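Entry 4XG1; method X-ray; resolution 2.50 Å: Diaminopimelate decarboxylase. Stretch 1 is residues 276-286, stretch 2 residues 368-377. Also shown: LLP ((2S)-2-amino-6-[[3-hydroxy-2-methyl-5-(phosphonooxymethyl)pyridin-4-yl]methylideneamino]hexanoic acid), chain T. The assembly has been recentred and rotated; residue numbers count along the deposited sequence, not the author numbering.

Stretch 1 276-286: GRAIMANAGVL
Stretch 2 368-377: LVIRSTGAYG

Stretch 1 begins with Gly276 as N-cap of a short helix from Arg277, turns through Ala283, and becomes a strand at Gly284 to Leu286; this runs antiparallel, at 136°, to the strand that includes Leu368 to Ile370. Stretch 2 continues as a loop that passes the helix, where Ala375 CB lies 3.9 Å from Arg277 CA. Leu286 faces Ile370 (CA–CA 5.0 Å) as a hydrogen-bonded pair: Leu286 N donates to Ile370 O at 2.9 Å, and Ile370 N to Leu286 O at 2.8 Å.

Farther along stretch 2, carbonyls of stretch 1 receive the loop's amides. Thr373 N reaches Gly284 O at 3.2 Å, and Gly374 N reaches Ala281 O at 2.9 Å. Glycine suits position 374 (phi/psi -79/-15°), since a CB would clash with Met280 O; at Gly284 (-147/154°) one would strike Gly374 CA. Ser372 (70/42°, chi1 m) donates from OG to Asn282 OD1 (chi1 m) at 2.6 Å, while one water bridges Ser372 N and Gly284 O.

Apolar side chains add contacts of their own. Leu286 CD2 (t, p) meets Ile370 CD1 (m, t) at 3.9 Å, and Val285 CB (m) meets Val369 CG1 (t) at 3.7 Å; these buried, branched hydrocarbons pack by van der Waals contact and need no polar partner. Small Ala375 places CB 4.1 Å from both Ala281 CB and Met280 CB.

Both stretches grip the LLP phosphate: Arg277 N and Tyr376 OH (chi1 m) donate to OP1 at 2.7 and 2.6 Å.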

# COMPACT_ATOMS: atom_id res chain seq x y z
N GLY B 276 -15.58 10.73 -3.85
CA GLY B 276 -14.64 10.45 -2.75
C GLY B 276 -13.62 11.55 -2.57
O GLY B 276 -13.71 12.36 -1.63
N ARG B 277 -12.69 11.61 -3.51
CA ARG B 277 -11.64 12.62 -3.50
C ARG B 277 -12.15 14.06 -3.30
O ARG B 277 -11.61 14.80 -2.51
CB ARG B 277 -10.85 12.54 -4.79
CG ARG B 277 -9.61 13.40 -4.84
CD ARG B 277 -8.95 13.45 -6.21
NE ARG B 277 -8.94 12.21 -6.94
CZ ARG B 277 -8.00 11.27 -6.90
NH1 ARG B 277 -6.93 11.35 -6.14
NH2 ARG B 277 -8.18 10.18 -7.64
N ALA B 278 -13.20 14.43 -4.03
CA ALA B 278 -13.69 15.81 -4.02
C ALA B 278 -14.18 16.20 -2.64
O ALA B 278 -14.07 17.35 -2.22
CB ALA B 278 -14.79 15.97 -5.02
N ILE B 279 -14.66 15.21 -1.89
CA ILE B 279 -15.03 15.48 -0.51
C ILE B 279 -13.85 15.50 0.44
O ILE B 279 -13.75 16.37 1.28
CB ILE B 279 -16.11 14.51 -0.02
CG1 ILE B 279 -17.39 14.79 -0.78
CG2 ILE B 279 -16.33 14.66 1.48
CD1 ILE B 279 -18.47 13.76 -0.53
N MET B 280 -12.94 14.55 0.33
CA MET B 280 -11.93 14.36 1.41
C MET B 280 -10.54 14.87 1.14
O MET B 280 -9.81 15.14 2.09
CB MET B 280 -11.82 12.88 1.75
CG MET B 280 -13.05 12.31 2.42
SD MET B 280 -13.42 13.04 4.01
CE MET B 280 -11.83 13.07 4.84
N ALA B 281 -10.14 14.99 -0.12
CA ALA B 281 -8.72 15.24 -0.41
C ALA B 281 -8.14 16.36 0.42
O ALA B 281 -7.21 16.18 1.19
CB ALA B 281 -8.51 15.50 -1.86
N ASN B 282 -8.75 17.53 0.31
CA ASN B 282 -8.22 18.71 0.99
C ASN B 282 -8.84 18.94 2.36
O ASN B 282 -8.54 19.94 3.01
CB ASN B 282 -8.36 19.93 0.10
CG ASN B 282 -7.37 19.91 -1.05
OD1 ASN B 282 -6.17 19.71 -0.84
ND2 ASN B 282 -7.87 20.10 -2.28
N ALA B 283 -9.65 17.98 2.82
CA ALA B 283 -10.10 17.94 4.22
C ALA B 283 -9.08 17.32 5.19
O ALA B 283 -9.38 17.23 6.38
CB ALA B 283 -11.41 17.21 4.35
N GLY B 284 -7.89 16.94 4.70
CA GLY B 284 -6.87 16.39 5.57
C GLY B 284 -5.45 16.72 5.16
O GLY B 284 -5.16 16.94 4.00
N VAL B 285 -4.56 16.73 6.15
CA VAL B 285 -3.16 16.83 5.91
C VAL B 285 -2.40 15.75 6.65
O VAL B 285 -2.96 15.07 7.54
CB VAL B 285 -2.62 18.20 6.36
CG1 VAL B 285 -3.35 19.30 5.61
CG2 VAL B 285 -2.78 18.41 7.86
N LEU B 286 -1.13 15.59 6.30
CA LEU B 286 -0.24 14.69 7.01
C LEU B 286 0.94 15.47 7.52
O LEU B 286 1.68 16.10 6.75
CB LEU B 286 0.26 13.60 6.09
CG LEU B 286 1.33 12.63 6.65
CD1 LEU B 286 0.80 11.90 7.86
CD2 LEU B 286 1.77 11.64 5.59
N LEU B 368 6.72 19.59 8.99
CA LEU B 368 6.16 19.89 7.68
C LEU B 368 4.78 19.29 7.53
O LEU B 368 4.44 18.33 8.17
CB LEU B 368 7.04 19.35 6.58
CG LEU B 368 8.42 19.95 6.49
CD1 LEU B 368 9.27 19.25 5.47
CD2 LEU B 368 8.27 21.41 6.12
N VAL B 369 3.99 19.91 6.68
CA VAL B 369 2.60 19.54 6.48
C VAL B 369 2.49 19.19 5.01
O VAL B 369 2.88 19.98 4.15
CB VAL B 369 1.67 20.71 6.83
CG1 VAL B 369 0.28 20.51 6.28
CG2 VAL B 369 1.62 20.91 8.32
N ILE B 370 1.97 18.00 4.73
CA ILE B 370 1.74 17.54 3.36
C ILE B 370 0.28 17.71 3.15
O ILE B 370 -0.53 17.13 3.88
CB ILE B 370 2.11 16.07 3.23
CG1 ILE B 370 3.55 15.92 3.68
CG2 ILE B 370 1.97 15.59 1.80
CD1 ILE B 370 3.88 14.52 4.10
N ARG B 371 -0.06 18.52 2.16
CA ARG B 371 -1.45 18.84 1.94
C ARG B 371 -2.14 17.83 1.06
O ARG B 371 -1.50 17.09 0.33
CB ARG B 371 -1.59 20.23 1.37
CG ARG B 371 -1.27 21.32 2.39
CD ARG B 371 -1.70 22.72 1.93
NE ARG B 371 -2.88 22.70 1.06
CZ ARG B 371 -4.16 22.72 1.46
NH1 ARG B 371 -4.48 22.76 2.76
NH2 ARG B 371 -5.13 22.66 0.53
N SER B 372 -3.46 17.80 1.14
CA SER B 372 -4.30 17.07 0.21
C SER B 372 -4.17 15.59 0.37
O SER B 372 -4.12 14.84 -0.61
CB SER B 372 -3.97 17.45 -1.24
OG SER B 372 -3.82 18.85 -1.38
N THR B 373 -4.13 15.16 1.61
CA THR B 373 -3.88 13.77 1.91
C THR B 373 -5.08 13.13 2.61
O THR B 373 -4.98 12.06 3.18
CB THR B 373 -2.64 13.60 2.79
OG1 THR B 373 -2.85 14.30 4.02
CG2 THR B 373 -1.42 14.10 2.12
N GLY B 374 -6.23 13.77 2.52
CA GLY B 374 -7.42 13.24 3.16
C GLY B 374 -8.07 12.10 2.37
O GLY B 374 -8.93 11.40 2.92
N ALA B 375 -7.70 11.95 1.10
CA ALA B 375 -8.24 10.91 0.25
C ALA B 375 -7.11 10.04 -0.27
O ALA B 375 -6.10 10.52 -0.74
CB ALA B 375 -8.96 11.53 -0.91
N TYR B 376 -7.29 8.73 -0.14
CA TYR B 376 -6.30 7.78 -0.61
C TYR B 376 -4.97 7.98 0.10
O TYR B 376 -3.89 7.77 -0.48
CB TYR B 376 -6.19 7.85 -2.13
CG TYR B 376 -7.56 7.72 -2.74
CD1 TYR B 376 -8.23 6.50 -2.73
CD2 TYR B 376 -8.22 8.80 -3.28
CE1 TYR B 376 -9.49 6.36 -3.28
CE2 TYR B 376 -9.51 8.68 -3.81
CZ TYR B 376 -10.12 7.48 -3.80
OH TYR B 376 -11.37 7.33 -4.30
N GLY B 377 -5.07 8.34 1.38
CA GLY B 377 -3.91 8.56 2.24
C GLY B 377 -3.78 7.39 3.19
O GLY B 377 -3.09 6.38 2.91
N1 LLP T . -17.03 4.97 -7.49
C2 LLP T . -16.32 3.95 -7.98
C2' LLP T . -17.03 2.76 -8.58
C3 LLP T . -14.84 4.03 -7.90
O3 LLP T . -14.08 3.04 -8.41
C4 LLP T . -14.22 5.21 -7.30
C4' LLP T . -12.74 5.40 -7.20
C5 LLP T . -15.12 6.27 -6.80
C6 LLP T . -16.49 6.07 -6.91
C5' LLP T . -14.61 7.53 -6.15
OP4 LLP T . -13.82 8.28 -6.97
P LLP T . -13.21 9.71 -6.56
OP1 LLP T . -12.62 9.47 -5.18
OP2 LLP T . -12.26 10.14 -7.70
OP3 LLP T . -14.34 10.75 -6.67
N LLP T . -5.86 5.44 -5.24
CA LLP T . -6.12 6.48 -6.31
CB LLP T . -7.61 6.80 -6.42
CG LLP T . -8.38 6.05 -7.50
CD LLP T . -9.66 5.45 -6.98
CE LLP T . -10.50 4.90 -8.15
NZ LLP T . -11.88 4.45 -7.86
C LLP T . -5.43 7.76 -5.92
O LLP T . -4.88 7.88 -4.84
OXT LLP T . -5.41 8.75 -6.64
O HOH W 1 -5.25 19.43 2.60